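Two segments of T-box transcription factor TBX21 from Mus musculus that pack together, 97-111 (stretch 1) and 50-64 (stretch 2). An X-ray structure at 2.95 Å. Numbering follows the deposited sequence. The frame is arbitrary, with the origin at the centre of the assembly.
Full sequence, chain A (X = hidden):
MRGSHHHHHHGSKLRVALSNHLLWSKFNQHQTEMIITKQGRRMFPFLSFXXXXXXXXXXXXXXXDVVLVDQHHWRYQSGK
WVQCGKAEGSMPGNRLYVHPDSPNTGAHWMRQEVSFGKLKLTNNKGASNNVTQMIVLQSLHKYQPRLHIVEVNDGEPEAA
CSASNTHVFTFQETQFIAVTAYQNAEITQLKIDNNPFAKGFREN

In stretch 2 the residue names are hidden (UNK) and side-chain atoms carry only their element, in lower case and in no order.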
# COMPACT_ATOMS: atom_id res chain seq x y z
N TYR A 97 -0.27 2.94 -4.19
CA TYR A 97 0.83 3.87 -4.04
C TYR A 97 0.55 4.89 -2.95
O TYR A 97 -0.16 5.90 -3.22
CB TYR A 97 1.12 4.62 -5.33
CG TYR A 97 2.42 5.41 -5.31
CD1 TYR A 97 3.59 4.86 -5.81
CD2 TYR A 97 2.46 6.71 -4.80
CE1 TYR A 97 4.77 5.58 -5.81
CE2 TYR A 97 3.63 7.43 -4.78
CZ TYR A 97 4.79 6.87 -5.29
OH TYR A 97 5.96 7.57 -5.29
N VAL A 98 1.15 4.63 -1.77
CA VAL A 98 1.15 5.51 -0.61
C VAL A 98 2.15 6.65 -0.75
O VAL A 98 3.32 6.42 -1.09
CB VAL A 98 1.48 4.67 0.74
CG1 VAL A 98 2.61 3.69 0.53
CG2 VAL A 98 1.82 5.56 1.96
N HIS A 99 1.70 7.88 -0.48
CA HIS A 99 2.54 9.08 -0.51
C HIS A 99 3.88 8.91 0.19
O HIS A 99 3.94 8.35 1.31
CB HIS A 99 1.73 10.24 0.08
CG HIS A 99 2.27 11.59 -0.28
ND1 HIS A 99 3.62 11.84 -0.42
CD2 HIS A 99 1.63 12.70 -0.73
CE1 HIS A 99 3.79 13.09 -0.83
NE2 HIS A 99 2.60 13.63 -1.04
N PRO A 100 4.99 9.34 -0.44
CA PRO A 100 6.26 9.19 0.29
C PRO A 100 6.28 9.71 1.74
O PRO A 100 6.95 9.09 2.58
CB PRO A 100 7.24 10.01 -0.56
CG PRO A 100 6.73 9.88 -1.92
CD PRO A 100 5.22 9.80 -1.82
N ASP A 101 5.47 10.74 2.00
CA ASP A 101 5.38 11.42 3.30
C ASP A 101 4.04 11.16 4.03
O ASP A 101 3.42 12.09 4.57
CB ASP A 101 5.58 12.92 3.09
CG ASP A 101 6.93 13.25 2.46
OD1 ASP A 101 6.96 14.19 1.62
OD2 ASP A 101 7.92 12.55 2.77
N SER A 102 3.60 9.90 4.00
CA SER A 102 2.44 9.38 4.76
C SER A 102 2.86 8.26 5.71
O SER A 102 3.66 7.40 5.33
CB SER A 102 1.35 8.86 3.81
OG SER A 102 0.34 8.12 4.49
N PRO A 103 2.25 8.20 6.91
CA PRO A 103 1.17 9.07 7.37
C PRO A 103 1.70 10.37 7.89
O PRO A 103 2.90 10.42 8.23
CB PRO A 103 0.54 8.29 8.53
CG PRO A 103 1.13 6.91 8.43
CD PRO A 103 2.50 7.12 7.87
N ASN A 104 0.84 11.37 8.07
CA ASN A 104 1.33 12.64 8.57
C ASN A 104 0.15 13.51 9.01
O ASN A 104 -0.99 13.27 8.59
CB ASN A 104 2.14 13.32 7.45
CG ASN A 104 2.95 14.47 7.93
OD1 ASN A 104 2.50 15.23 8.78
ND2 ASN A 104 4.15 14.64 7.37
N THR A 105 0.42 14.53 9.82
CA THR A 105 -0.64 15.31 10.48
C THR A 105 -1.62 15.92 9.49
O THR A 105 -1.27 16.19 8.34
CB THR A 105 -0.07 16.43 11.39
OG1 THR A 105 -1.14 16.99 12.16
CG2 THR A 105 0.55 17.54 10.58
N GLY A 106 -2.86 16.09 9.92
CA GLY A 106 -3.86 16.73 9.10
C GLY A 106 -3.39 18.05 8.55
O GLY A 106 -3.54 18.33 7.36
N ALA A 107 -2.77 18.85 9.41
CA ALA A 107 -2.25 20.13 8.96
C ALA A 107 -1.22 19.93 7.85
O ALA A 107 -1.20 20.70 6.88
CB ALA A 107 -1.64 20.89 10.12
N HIS A 108 -0.41 18.88 7.96
CA HIS A 108 0.57 18.59 6.91
C HIS A 108 -0.08 18.22 5.59
O HIS A 108 0.48 18.47 4.52
CB HIS A 108 1.51 17.48 7.34
CG HIS A 108 2.57 17.15 6.33
ND1 HIS A 108 3.85 17.65 6.41
CD2 HIS A 108 2.56 16.31 5.27
CE1 HIS A 108 4.57 17.17 5.42
NE2 HIS A 108 3.82 16.35 4.71
N TRP A 109 -1.27 17.65 5.63
CA TRP A 109 -1.94 17.48 4.36
C TRP A 109 -2.38 18.85 3.87
O TRP A 109 -1.96 19.27 2.79
CB TRP A 109 -3.09 16.50 4.47
CG TRP A 109 -2.61 15.08 4.65
CD1 TRP A 109 -3.16 14.14 5.45
CD2 TRP A 109 -1.46 14.46 4.04
NE1 TRP A 109 -2.45 12.96 5.36
CE2 TRP A 109 -1.40 13.14 4.50
CE3 TRP A 109 -0.48 14.90 3.13
CZ2 TRP A 109 -0.40 12.25 4.10
CZ3 TRP A 109 0.50 14.02 2.73
CH2 TRP A 109 0.53 12.71 3.21
N MET A 110 -3.18 19.56 4.65
CA MET A 110 -3.65 20.88 4.26
C MET A 110 -2.54 21.91 3.98
O MET A 110 -2.79 22.86 3.19
CB MET A 110 -4.60 21.39 5.33
CG MET A 110 -5.71 20.41 5.58
SD MET A 110 -6.96 21.11 6.64
CE MET A 110 -5.96 21.68 8.02
N ARG A 111 -1.36 21.72 4.58
CA ARG A 111 -0.13 22.43 4.19
C ARG A 111 -0.09 23.11 2.84
O ARG A 111 -0.25 24.32 2.66
CB ARG A 111 1.03 21.43 4.11
CG ARG A 111 1.90 21.05 5.30
CD ARG A 111 3.24 20.62 4.67
NE ARG A 111 3.00 19.32 4.01
CZ ARG A 111 3.48 18.94 2.82
NH1 ARG A 111 4.23 19.77 2.10
NH2 ARG A 111 3.18 17.74 2.32
N UNK A 50 -5.53 19.05 -3.78
CA UNK A 50 -5.73 19.84 -2.58
C UNK A 50 -6.85 19.25 -1.73
O UNK A 50 -7.85 18.75 -2.26
o UNK A 50 -4.78 21.88 -3.43
c UNK A 50 -6.44 22.12 -1.74
c UNK A 50 -6.00 21.31 -2.94
N UNK A 51 -6.65 19.33 -0.41
CA UNK A 51 -7.51 18.65 0.54
C UNK A 51 -7.94 19.58 1.67
O UNK A 51 -7.18 20.46 2.09
c UNK A 51 -6.78 17.41 1.11
c UNK A 51 -7.62 16.71 2.15
c UNK A 51 -5.41 17.81 1.64
N UNK A 52 -9.18 19.39 2.11
CA UNK A 52 -9.74 20.13 3.23
C UNK A 52 -10.83 19.30 3.92
O UNK A 52 -11.25 18.26 3.41
c UNK A 52 -10.30 21.47 2.76
N UNK A 53 -11.24 19.77 5.10
CA UNK A 53 -12.31 19.13 5.85
C UNK A 53 -11.76 18.21 6.92
O UNK A 53 -12.48 17.41 7.53
N UNK A 54 -10.45 18.31 7.15
CA UNK A 54 -9.79 17.46 8.13
C UNK A 54 -9.40 18.29 9.38
O UNK A 54 -9.39 19.53 9.33
c UNK A 54 -6.63 18.09 7.96
c UNK A 54 -7.49 17.59 6.80
c UNK A 54 -6.65 16.83 5.76
c UNK A 54 -8.61 16.76 7.43
N UNK A 55 -9.09 17.62 10.50
CA UNK A 55 -8.63 18.29 11.73
C UNK A 55 -7.11 18.20 11.95
O UNK A 55 -6.50 17.17 11.69
c UNK A 55 -11.27 16.25 13.72
o UNK A 55 -11.52 17.17 14.54
c UNK A 55 -9.39 17.75 12.96
o UNK A 55 -11.93 15.20 13.66
c UNK A 55 -10.12 16.43 12.74
N UNK A 56 -6.50 19.30 12.45
CA UNK A 56 -5.05 19.55 12.43
C UNK A 56 -4.21 18.55 13.20
O UNK A 56 -3.19 18.09 12.69
c UNK A 56 -4.92 20.93 13.09
c UNK A 56 -7.22 20.37 13.17
c UNK A 56 -6.27 21.52 13.08
N UNK A 57 -4.64 18.22 14.42
CA UNK A 57 -3.85 17.37 15.30
C UNK A 57 -4.37 15.93 15.31
O UNK A 57 -3.89 15.09 16.08
c UNK A 57 -3.85 17.94 16.71
c UNK A 57 -3.21 19.32 16.73
o UNK A 57 -5.19 17.98 17.21
N UNK A 58 -5.36 15.67 14.47
CA UNK A 58 -5.65 14.32 13.98
C UNK A 58 -4.64 14.01 12.88
O UNK A 58 -3.95 14.91 12.40
c UNK A 58 -7.09 14.22 13.46
o UNK A 58 -7.99 14.84 14.37
N UNK A 59 -4.51 12.75 12.46
CA UNK A 59 -3.71 12.47 11.27
C UNK A 59 -4.24 11.30 10.45
O UNK A 59 -5.04 10.49 10.94
c UNK A 59 -2.24 12.24 11.63
c UNK A 59 -1.36 10.72 14.81
n UNK A 59 -1.88 9.66 14.23
c UNK A 59 -2.02 11.32 12.80
c UNK A 59 -2.30 10.00 12.96
n UNK A 59 -1.43 11.74 13.97
N UNK A 60 -3.80 11.21 9.19
CA UNK A 60 -4.54 10.42 8.18
C UNK A 60 -3.66 9.70 7.13
O UNK A 60 -2.52 10.11 6.88
c UNK A 60 -6.24 12.41 8.28
c UNK A 60 -6.32 14.60 9.31
c UNK A 60 -5.51 11.35 7.45
c UNK A 60 -8.24 13.20 9.38
c UNK A 60 -7.61 14.38 9.70
c UNK A 60 -7.56 12.23 8.68
o UNK A 60 -8.29 15.35 10.41
c UNK A 60 -5.64 13.62 8.59
N UNK A 61 -4.20 8.64 6.51
CA UNK A 61 -3.49 7.90 5.46
C UNK A 61 -3.83 8.41 4.04
O UNK A 61 -5.01 8.54 3.67
c UNK A 61 -2.47 5.65 5.68
c UNK A 61 -2.54 4.10 5.84
n UNK A 61 1.04 3.26 6.29
n UNK A 61 -1.24 3.55 6.33
n UNK A 61 0.08 4.57 4.71
c UNK A 61 -0.04 3.80 5.78
c UNK A 61 -3.78 6.40 5.53
N UNK A 62 -2.80 8.71 3.25
CA UNK A 62 -3.04 9.08 1.86
C UNK A 62 -2.21 8.27 0.87
O UNK A 62 -1.00 8.49 0.66
c UNK A 62 -5.46 13.77 2.08
c UNK A 62 -2.81 10.57 1.68
c UNK A 62 -4.09 11.36 1.83
s UNK A 62 -3.78 13.11 2.09
N UNK A 63 -2.91 7.34 0.24
CA UNK A 63 -2.36 6.53 -0.81
C UNK A 63 -3.31 6.61 -2.00
O UNK A 63 -4.51 6.91 -1.84
c UNK A 63 -2.18 5.08 -0.36
c UNK A 63 -3.80 3.23 -0.95
c UNK A 63 -5.87 2.90 0.22
c UNK A 63 -5.58 4.00 1.02
c UNK A 63 -3.49 4.33 -0.18
c UNK A 63 -4.99 2.52 -0.76
c UNK A 63 -4.39 4.70 0.82
N UNK A 64 -2.80 6.28 -3.18
CA UNK A 64 -3.67 6.31 -4.30
C UNK A 64 -3.53 4.95 -4.92
O UNK A 64 -2.48 4.33 -4.82
c UNK A 64 -3.29 7.45 -5.32
c UNK A 64 -4.49 7.94 -6.04
c UNK A 64 -2.27 6.97 -6.38

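Position 50 carries one carbon bearing an oxygen and a carbon, the branched hydroxyl side chain of Thr50, and it makes no contact with stretch 1. At 51 a carbon forks into two more, one of them 3.9 Å from Trp109 CB; three carbons branched at the first identify Val51. Position 52 has a single carbon, hence Ala52. Position 53 has no side-chain atom, and with phi/psi of 98/11 a CB would be jammed against the preceding carbonyl oxygen: Gly53.

The four carbons at 54 fork at the second, and the CA-to-CB bond points toward stretch 1. One branch tip lies 3.2 Å from Gly106 O and 3.3 Å from Met110 SD, the other 3.8 Å from Trp109 CB, and the residue is Leu54. Position 55 has three carbons, the last bearing two oxygens, and its CA-to-CB bond points away from stretch 1: Glu55. At 56 three carbons close a ring onto the backbone nitrogen, and CB lies 4.4 Å from Ala107 CB; this is Pro56. Position 57 has a carbon bearing one oxygen and one carbon, hence Thr57; position 58, with one carbon then one oxygen, is Ser58, whose backbone O accepts a hydrogen bond from Gly106 N (3.0 Å).

Position 59 bears a five-membered ring of three carbons and two nitrogens, with CB 3.6 Å from Thr105 CA: His59. At 60 a six-carbon ring carries an oxygen, which makes it Tyr60; the ring edge meets stretch 1 with CE2 3.3 Å from Gly106 CA. At 61, three carbons, a nitrogen and a carbon with two further nitrogens mark Arg61; its guanidinium has Pro103 CG over one face and Val98 CG2 near its edge. At 62 an unbranched chain of two carbons, sulfur and carbon lies over the ring face of Trp109, its sulfur 3.3 Å from Trp109 CD2: Met62. Position 63 has a six-carbon ring without oxygen, and CB lies 3.8 Å from Val98 CB: Phe63. At 64 a carbon bearing two carbons completes the series as Val64, with CG1 4.3 Å from Tyr97 CB.

The contact combines antiparallel strand pairing with packing of helix 106-111 against stretch 2. Tyr97 and Val64 exchange two antiparallel hydrogen bonds, N to O, each 2.7 Å, and His99 N donates to Met62 O (3.0 Å). Beyond the turn from His99 to Ser102, the chain returns to strand 59-64 at Asn104 and Thr105 before entering the helix. There Gly106 leaves room for its neighbours, since an ideal CB would clash with Glu55 O, Leu54 CD1 and Tyr60 CE2. Trp109 anchors the helix: its NE1 donates to Tyr60 O (3.2 Å), while Met62 SD sits over its five-membered ring.

Stretch 2, residues 50-64: TVAGLEPTSHYRMFV
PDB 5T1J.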